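Local coordinates for putative sugar binding protein (Bacteroides vulgatus ATCC 8482, PDB 3KEZ) that probably binds sugars at the outer membrane as a calcium-containing member of the SusD family of nutrient-binding proteins, at residues A232-T235 with T241-G244; W234-Y239 with K299-K304. All blocks are in the same frame, centred on the assembly; numbering follows the deposited sequence.

Both contacts start from the loop between helices 212-229 and 239-242, and their segments overlap at Trp234 and Thr235; the centres of contact 1 and contact 2 are about 9 Å apart. Contact 1 is local, folding residues 232-235 against 241-244, which run on from the short helix 239-242. Contact 2 is long-range: residues 234-239 reach across 59 intervening residues to 299-304, between helix 288-295 and strand 306-309. Arg367, near the end of helix 354-368, bonds to the loop in both places, at Trp234 O and at Asn236 ND2, while Tyr239 of contact 2 pairs edge-to-face with Trp243 of contact 1. The loop after helix 212-229 is thus joined to the segment before strand 306-309 within the mainly helical SusD-family fold.

Contact 1: A232-T235 with T241-G244; sequences ALWT and TAWG
Trp234 and Trp243 form a T-shaped (edge-to-face) pair, the CZ3 edge of Trp234 pointing at the face of Trp243 while the Ala242 methyl lies over a face of Trp234, in a buried corner of the SusD-family fold where the chain leaves helix 212-229 and turns through the short helix 239-242. Trp234 gives up more surface here than either partner. Its CG lies anti to its own carbonyl carbon and beside the backbone N (chi1 -73°), and this carries the indole across to residues 242 and 243. The CB of Ala242 sits above the five-membered ring and nearly on the ring normal, a CH-pi contact. The backbone is compact at this corner: Gly244 N donates to Thr241 O at 3.1 Å, closing the turn 241-244.

Trp243 starts from its backbone pointing across the neighbouring segment, and its ring end then swings closer to Trp234. Outside the pair, Tyr239 also pairs edge-to-face with Trp243, and Pro333 and Arg336 of strand 332-336 touch it as well. Trp234 is tied down through its backbone, its N bonded to Glu254 and its O to Arg367. The side chain of Trp243 lies about 8 Å from that of the calcium ligand Asn331 and about 11 Å from the ion, so this aromatic group lies near the metal site without entering it. The six-membered rings of the two tryptophans have centroids 4.8 Å apart and planes at 61°, and Trp234 CZ3 stands 3.6 Å above the Trp243 ring plane, over its centre.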
ATOM      1  N   ALA A 232      18.125  -6.371  -2.786  1.00 11.71           N
ATOM      2  CA  ALA A 232      18.001  -7.528  -3.631  1.00 10.89           C
ATOM      3  C   ALA A 232      16.755  -8.245  -3.168  1.00 11.43           C
ATOM      4  O   ALA A 232      16.408  -8.210  -1.982  1.00 11.34           O
ATOM      5  CB  ALA A 232      19.275  -8.422  -3.546  1.00 10.27           C
ATOM      6  N   LEU A 233      16.050  -8.854  -4.109  1.00 11.66           N
ATOM      7  CA  LEU A 233      14.941  -9.727  -3.791  1.00  9.78           C
ATOM      8  C   LEU A 233      15.416 -10.775  -2.785  1.00 12.63           C
ATOM      9  O   LEU A 233      16.513 -11.358  -2.918  1.00 10.24           O
ATOM     10  CB  LEU A 233      14.413 -10.427  -5.055  1.00 11.11           C
ATOM     11  CG  LEU A 233      13.687  -9.619  -6.151  1.00 13.73           C
ATOM     12  CD1 LEU A 233      13.297 -10.577  -7.336  1.00 12.43           C
ATOM     13  CD2 LEU A 233      12.504  -8.909  -5.598  1.00  7.62           C
ATOM     14  N   TRP A 234      14.603 -10.990  -1.764  1.00 13.16           N
ATOM     15  CA  TRP A 234      14.860 -12.070  -0.797  1.00 13.78           C
ATOM     16  C   TRP A 234      14.961 -13.401  -1.526  1.00 12.46           C
ATOM     17  O   TRP A 234      14.087 -13.735  -2.328  1.00 12.26           O
ATOM     18  CB  TRP A 234      13.725 -12.141   0.242  1.00 10.89           C
ATOM     19  CG  TRP A 234      13.734 -11.023   1.247  1.00 10.15           C
ATOM     20  CD1 TRP A 234      14.833 -10.425   1.821  1.00 10.69           C
ATOM     21  CD2 TRP A 234      12.602 -10.394   1.814  1.00  6.51           C
ATOM     22  NE1 TRP A 234      14.429  -9.435   2.699  1.00 11.02           N
ATOM     23  CE2 TRP A 234      13.064  -9.394   2.699  1.00  6.24           C
ATOM     24  CE3 TRP A 234      11.221 -10.542   1.636  1.00  8.10           C
ATOM     25  CZ2 TRP A 234      12.205  -8.590   3.405  1.00 12.27           C
ATOM     26  CZ3 TRP A 234      10.392  -9.743   2.344  1.00 16.81           C
ATOM     27  CH2 TRP A 234      10.877  -8.785   3.220  1.00 15.62           C
ATOM     28  N   THR A 235      16.010 -14.170  -1.254  1.00  9.75           N
ATOM     29  CA  THR A 235      16.153 -15.484  -1.877  1.00 11.07           C
ATOM     30  C   THR A 235      15.024 -16.433  -1.445  1.00  9.88           C
ATOM     31  O   THR A 235      14.323 -16.204  -0.446  1.00 11.11           O
ATOM     32  CB  THR A 235      17.482 -16.151  -1.527  1.00 12.74           C
ATOM     33  OG1 THR A 235      17.483 -16.462  -0.131  1.00 11.52           O
ATOM     34  CG2 THR A 235      18.685 -15.230  -1.855  1.00 10.24           C
ATOM     35  N   THR A 241      11.646 -16.232   6.580  1.00 10.65           N
ATOM     36  CA  THR A 241      11.983 -15.497   7.807  1.00 12.67           C
ATOM     37  C   THR A 241      12.497 -14.067   7.616  1.00 13.34           C
ATOM     38  O   THR A 241      12.726 -13.364   8.611  1.00 11.46           O
ATOM     39  CB  THR A 241      13.029 -16.256   8.681  1.00 10.17           C
ATOM     40  OG1 THR A 241      14.262 -16.362   7.962  1.00 16.19           O
ATOM     41  CG2 THR A 241      12.512 -17.641   9.081  1.00  8.74           C
ATOM     42  N   ALA A 242      12.664 -13.636   6.361  1.00 11.63           N
ATOM     43  CA  ALA A 242      13.327 -12.363   6.059  1.00 11.67           C
ATOM     44  C   ALA A 242      12.496 -11.184   6.617  1.00 13.12           C
ATOM     45  O   ALA A 242      13.033 -10.129   6.973  1.00 13.02           O
ATOM     46  CB  ALA A 242      13.510 -12.203   4.529  1.00 12.00           C
ATOM     47  N   TRP A 243      11.187 -11.409   6.684  1.00 11.54           N
ATOM     48  CA  TRP A 243      10.213 -10.470   7.223  1.00 13.93           C
ATOM     49  C   TRP A 243      10.503 -10.009   8.661  1.00 16.98           C
ATOM     50  O   TRP A 243      10.053  -8.935   9.059  1.00 17.70           O
ATOM     51  CB  TRP A 243       8.824 -11.117   7.215  1.00 11.75           C
ATOM     52  CG  TRP A 243       8.454 -11.660   5.893  1.00 15.78           C
ATOM     53  CD1 TRP A 243       8.726 -12.911   5.412  1.00 17.68           C
ATOM     54  CD2 TRP A 243       7.781 -10.961   4.843  1.00  9.50           C
ATOM     55  NE1 TRP A 243       8.266 -13.031   4.115  1.00 17.80           N
ATOM     56  CE2 TRP A 243       7.675 -11.849   3.751  1.00 10.91           C
ATOM     57  CE3 TRP A 243       7.247  -9.667   4.721  1.00 12.22           C
ATOM     58  CZ2 TRP A 243       7.071 -11.488   2.554  1.00 11.97           C
ATOM     59  CZ3 TRP A 243       6.642  -9.321   3.538  1.00  8.79           C
ATOM     60  CH2 TRP A 243       6.557 -10.229   2.467  1.00  7.74           C
ATOM     61  N   GLY A 244      11.207 -10.825   9.452  1.00 16.99           N
ATOM     62  CA  GLY A 244      11.568 -10.455  10.840  1.00 16.19           C
ATOM     63  C   GLY A 244      12.977  -9.911  11.022  1.00 16.52           C
ATOM     64  O   GLY A 244      13.354  -9.521  12.150  1.00 16.17           O
TER

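Contact 2: W234-Y239 with K299-K304; sequences WTNEEY and KDVRLK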
ATOM      1  N   TRP A 234      14.603 -10.990  -1.764  1.00 13.16           N
ATOM      2  CA  TRP A 234      14.860 -12.070  -0.797  1.00 13.78           C
ATOM      3  C   TRP A 234      14.961 -13.401  -1.526  1.00 12.46           C
ATOM      4  O   TRP A 234      14.087 -13.735  -2.328  1.00 12.26           O
ATOM      5  CB  TRP A 234      13.725 -12.141   0.242  1.00 10.89           C
ATOM      6  CG  TRP A 234      13.734 -11.023   1.247  1.00 10.15           C
ATOM      7  CD1 TRP A 234      14.833 -10.425   1.821  1.00 10.69           C
ATOM      8  CD2 TRP A 234      12.602 -10.394   1.814  1.00  6.51           C
ATOM      9  NE1 TRP A 234      14.429  -9.435   2.699  1.00 11.02           N
ATOM     10  CE2 TRP A 234      13.064  -9.394   2.699  1.00  6.24           C
ATOM     11  CE3 TRP A 234      11.221 -10.542   1.636  1.00  8.10           C
ATOM     12  CZ2 TRP A 234      12.205  -8.590   3.405  1.00 12.27           C
ATOM     13  CZ3 TRP A 234      10.392  -9.743   2.344  1.00 16.81           C
ATOM     14  CH2 TRP A 234      10.877  -8.785   3.220  1.00 15.62           C
ATOM     15  N   THR A 235      16.010 -14.170  -1.254  1.00  9.75           N
ATOM     16  CA  THR A 235      16.153 -15.484  -1.877  1.00 11.07           C
ATOM     17  C   THR A 235      15.024 -16.433  -1.445  1.00  9.88           C
ATOM     18  O   THR A 235      14.323 -16.204  -0.446  1.00 11.11           O
ATOM     19  CB  THR A 235      17.482 -16.151  -1.527  1.00 12.74           C
ATOM     20  OG1 THR A 235      17.483 -16.462  -0.131  1.00 11.52           O
ATOM     21  CG2 THR A 235      18.685 -15.230  -1.855  1.00 10.24           C
ATOM     22  N   ASN A 236      14.848 -17.497  -2.207  1.00 10.14           N
ATOM     23  CA  ASN A 236      13.918 -18.568  -1.824  1.00 11.78           C
ATOM     24  C   ASN A 236      14.205 -19.048  -0.394  1.00 11.33           C
ATOM     25  O   ASN A 236      13.305 -19.210   0.407  1.00 11.09           O
ATOM     26  CB  ASN A 236      14.050 -19.703  -2.836  1.00 12.26           C
ATOM     27  CG  ASN A 236      13.188 -20.875  -2.528  1.00 13.85           C
ATOM     28  OD1 ASN A 236      13.652 -21.831  -1.888  1.00 15.93           O
ATOM     29  ND2 ASN A 236      11.941 -20.857  -3.011  1.00  7.78           N
ATOM     30  N   GLU A 237      15.483 -19.229  -0.071  1.00 11.99           N
ATOM     31  CA  GLU A 237      15.897 -19.616   1.288  1.00 12.21           C
ATOM     32  C   GLU A 237      15.594 -18.589   2.396  1.00 10.40           C
ATOM     33  O   GLU A 237      15.199 -18.962   3.496  1.00  9.78           O
ATOM     34  CB  GLU A 237      17.391 -19.940   1.289  1.00 12.77           C
ATOM     35  CG  GLU A 237      17.853 -20.581   2.572  1.00 23.24           C
ATOM     36  CD  GLU A 237      19.260 -21.099   2.491  1.00 35.88           C
ATOM     37  OE1 GLU A 237      19.742 -21.362   1.359  1.00 48.99           O
ATOM     38  OE2 GLU A 237      19.879 -21.267   3.569  1.00 49.81           O
ATOM     39  N   GLU A 238      15.767 -17.311   2.097  1.00  9.76           N
ATOM     40  CA  GLU A 238      15.521 -16.227   3.051  1.00  8.96           C
ATOM     41  C   GLU A 238      14.039 -15.970   3.284  1.00  9.99           C
ATOM     42  O   GLU A 238      13.634 -15.557   4.382  1.00 10.73           O
ATOM     43  CB  GLU A 238      16.129 -14.940   2.517  1.00 12.11           C
ATOM     44  CG  GLU A 238      17.642 -14.913   2.570  1.00 14.93           C
ATOM     45  CD  GLU A 238      18.291 -13.846   1.688  1.00 23.60           C
ATOM     46  OE1 GLU A 238      17.620 -13.195   0.859  1.00 11.46           O
ATOM     47  OE2 GLU A 238      19.522 -13.680   1.820  1.00 21.59           O
ATOM     48  N   TYR A 239      13.228 -16.210   2.261  1.00 10.79           N
ATOM     49  CA  TYR A 239      11.859 -15.663   2.216  1.00 10.32           C
ATOM     50  C   TYR A 239      11.014 -15.942   3.462  1.00 12.16           C
ATOM     51  O   TYR A 239      10.378 -15.025   3.985  1.00 13.16           O
ATOM     52  CB  TYR A 239      11.125 -16.151   0.988  1.00  8.56           C
ATOM     53  CG  TYR A 239       9.898 -15.365   0.642  1.00  9.97           C
ATOM     54  CD1 TYR A 239       8.642 -15.701   1.167  1.00  7.18           C
ATOM     55  CD2 TYR A 239       9.969 -14.320  -0.239  1.00  8.97           C
ATOM     56  CE1 TYR A 239       7.490 -15.006   0.795  1.00 13.06           C
ATOM     57  CE2 TYR A 239       8.853 -13.616  -0.599  1.00  7.92           C
ATOM     58  CZ  TYR A 239       7.603 -13.959  -0.088  1.00 13.40           C
ATOM     59  OH  TYR A 239       6.516 -13.234  -0.478  1.00  9.15           O
ATOM     60  N   LYS A 299       5.459 -26.554  -3.689  1.00  9.25           N
ATOM     61  CA  LYS A 299       6.810 -26.077  -3.344  1.00  9.80           C
ATOM     62  C   LYS A 299       6.924 -24.564  -3.371  1.00 11.90           C
ATOM     63  O   LYS A 299       8.026 -24.002  -3.260  1.00 14.25           O
ATOM     64  CB  LYS A 299       7.844 -26.741  -4.229  1.00 12.08           C
ATOM     65  CG  LYS A 299       7.909 -28.246  -3.954  1.00 17.91           C
ATOM     66  CD  LYS A 299       8.776 -28.952  -4.957  1.00 28.93           C
ATOM     67  CE  LYS A 299       8.859 -30.414  -4.637  1.00 25.25           C
ATOM     68  NZ  LYS A 299       9.136 -30.636  -3.193  1.00 37.18           N
ATOM     69  N   ASP A 300       5.785 -23.891  -3.472  1.00 11.51           N
ATOM     70  CA  ASP A 300       5.774 -22.440  -3.516  1.00 10.71           C
ATOM     71  C   ASP A 300       6.247 -21.947  -2.155  1.00 11.30           C
ATOM     72  O   ASP A 300       5.631 -22.263  -1.117  1.00 11.78           O
ATOM     73  CB  ASP A 300       4.356 -21.918  -3.874  1.00 10.86           C
ATOM     74  CG  ASP A 300       4.335 -20.423  -4.169  1.00 15.08           C
ATOM     75  OD1 ASP A 300       4.908 -19.646  -3.367  1.00 10.54           O
ATOM     76  OD2 ASP A 300       3.785 -20.020  -5.205  1.00 11.09           O
ATOM     77  N   VAL A 301       7.332 -21.170  -2.133  1.00  9.58           N
ATOM     78  CA  VAL A 301       7.916 -20.742  -0.840  1.00  7.80           C
ATOM     79  C   VAL A 301       6.935 -19.879  -0.031  1.00 10.32           C
ATOM     80  O   VAL A 301       7.007 -19.831   1.193  1.00 11.03           O
ATOM     81  CB  VAL A 301       9.238 -19.997  -1.031  1.00 11.33           C
ATOM     82  CG1 VAL A 301       8.976 -18.560  -1.444  1.00  8.81           C
ATOM     83  CG2 VAL A 301      10.115 -20.099   0.226  1.00  3.68           C
ATOM     84  N   ARG A 302       5.959 -19.254  -0.678  1.00  9.59           N
ATOM     85  CA  ARG A 302       5.039 -18.409   0.062  1.00 12.91           C
ATOM     86  C   ARG A 302       4.062 -19.207   0.944  1.00 13.29           C
ATOM     87  O   ARG A 302       3.473 -18.663   1.879  1.00 12.95           O
ATOM     88  CB  ARG A 302       4.310 -17.451  -0.894  1.00 13.97           C
ATOM     89  CG  ARG A 302       5.286 -16.464  -1.533  1.00 14.85           C
ATOM     90  CD  ARG A 302       4.756 -15.805  -2.798  1.00 13.94           C
ATOM     91  NE  ARG A 302       4.536 -16.770  -3.879  1.00 14.71           N
ATOM     92  CZ  ARG A 302       4.536 -16.456  -5.177  1.00 11.80           C
ATOM     93  NH1 ARG A 302       4.766 -15.202  -5.595  1.00 14.21           N
ATOM     94  NH2 ARG A 302       4.289 -17.399  -6.056  1.00  8.84           N
ATOM     95  N   LEU A 303       3.896 -20.501   0.663  1.00 12.51           N
ATOM     96  CA  LEU A 303       3.178 -21.367   1.596  1.00 11.04           C
ATOM     97  C   LEU A 303       3.854 -21.334   2.975  1.00 11.04           C
ATOM     98  O   LEU A 303       3.164 -21.440   3.987  1.00  9.04           O
ATOM     99  CB  LEU A 303       3.076 -22.811   1.087  1.00  8.50           C
ATOM    100  CG  LEU A 303       2.180 -23.039  -0.134  1.00 10.64           C
ATOM    101  CD1 LEU A 303       2.475 -24.383  -0.825  1.00 11.71           C
ATOM    102  CD2 LEU A 303       0.738 -22.963   0.361  1.00  5.78           C
ATOM    103  N   LYS A 304       5.171 -21.116   3.026  1.00  9.21           N
ATOM    104  CA  LYS A 304       5.875 -21.132   4.313  1.00  9.37           C
ATOM    105  C   LYS A 304       5.721 -19.880   5.180  1.00 13.19           C
ATOM    106  O   LYS A 304       6.299 -19.814   6.267  1.00 13.30           O
ATOM    107  CB  LYS A 304       7.355 -21.399   4.078  1.00 11.16           C
ATOM    108  CG  LYS A 304       7.646 -22.805   3.611  1.00 11.08           C
ATOM    109  CD  LYS A 304       9.116 -22.942   3.242  1.00 23.40           C
ATOM    110  CE  LYS A 304       9.501 -24.395   2.987  1.00 23.72           C
ATOM    111  NZ  LYS A 304      10.977 -24.553   2.941  1.00 33.23           N
TER
HETATM  112  O   HOH W   1      10.618 -23.420  -3.222  1.00 14.78           O
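Asn236 brings its ND2 to 3.5 Å from Val301 CB, and Lys299, two residues earlier, reaches the same amide indirectly: a water accepts from Asn236 ND2 at 2.9 Å and donates to Lys299 O at 2.7 Å. That ND2 also bonds to Arg367 O. Next, Asp300 bonds within its own segment: OD1 takes Arg302 N with its anti lone pair, an Asx turn that opens the 3-10 segment 301-304. In the loop 234-239, Thr235 OG1 accepts from Glu238 N at 2.9 Å, an ST motif. Val301 meets both Asn236 and Tyr239: CG2 touches Asn236 O at 3.3 Å, while CG1 lies 3.9 Å from Tyr239 CD1, off-centre from the ring. Arg302 follows, its CG 3.5 Å from Tyr239 CE1. Bent at chi3 (-64°), its chain brings the guanidinium side-on to Asp300, NE to OD1 and NH2 to OD2, the latter bond straight and 2.8 Å long. With an alanine here, the Asp300 carboxylate would probably lose its guanidinium partner, keeping the backbone N bond to OD1, and a gap would probably open beside Tyr239 CE1. Arg302 NH1 also bridges Glu387 and Glu391 of helix 381-392, and Glu391 OE2 bonds Tyr239 OH.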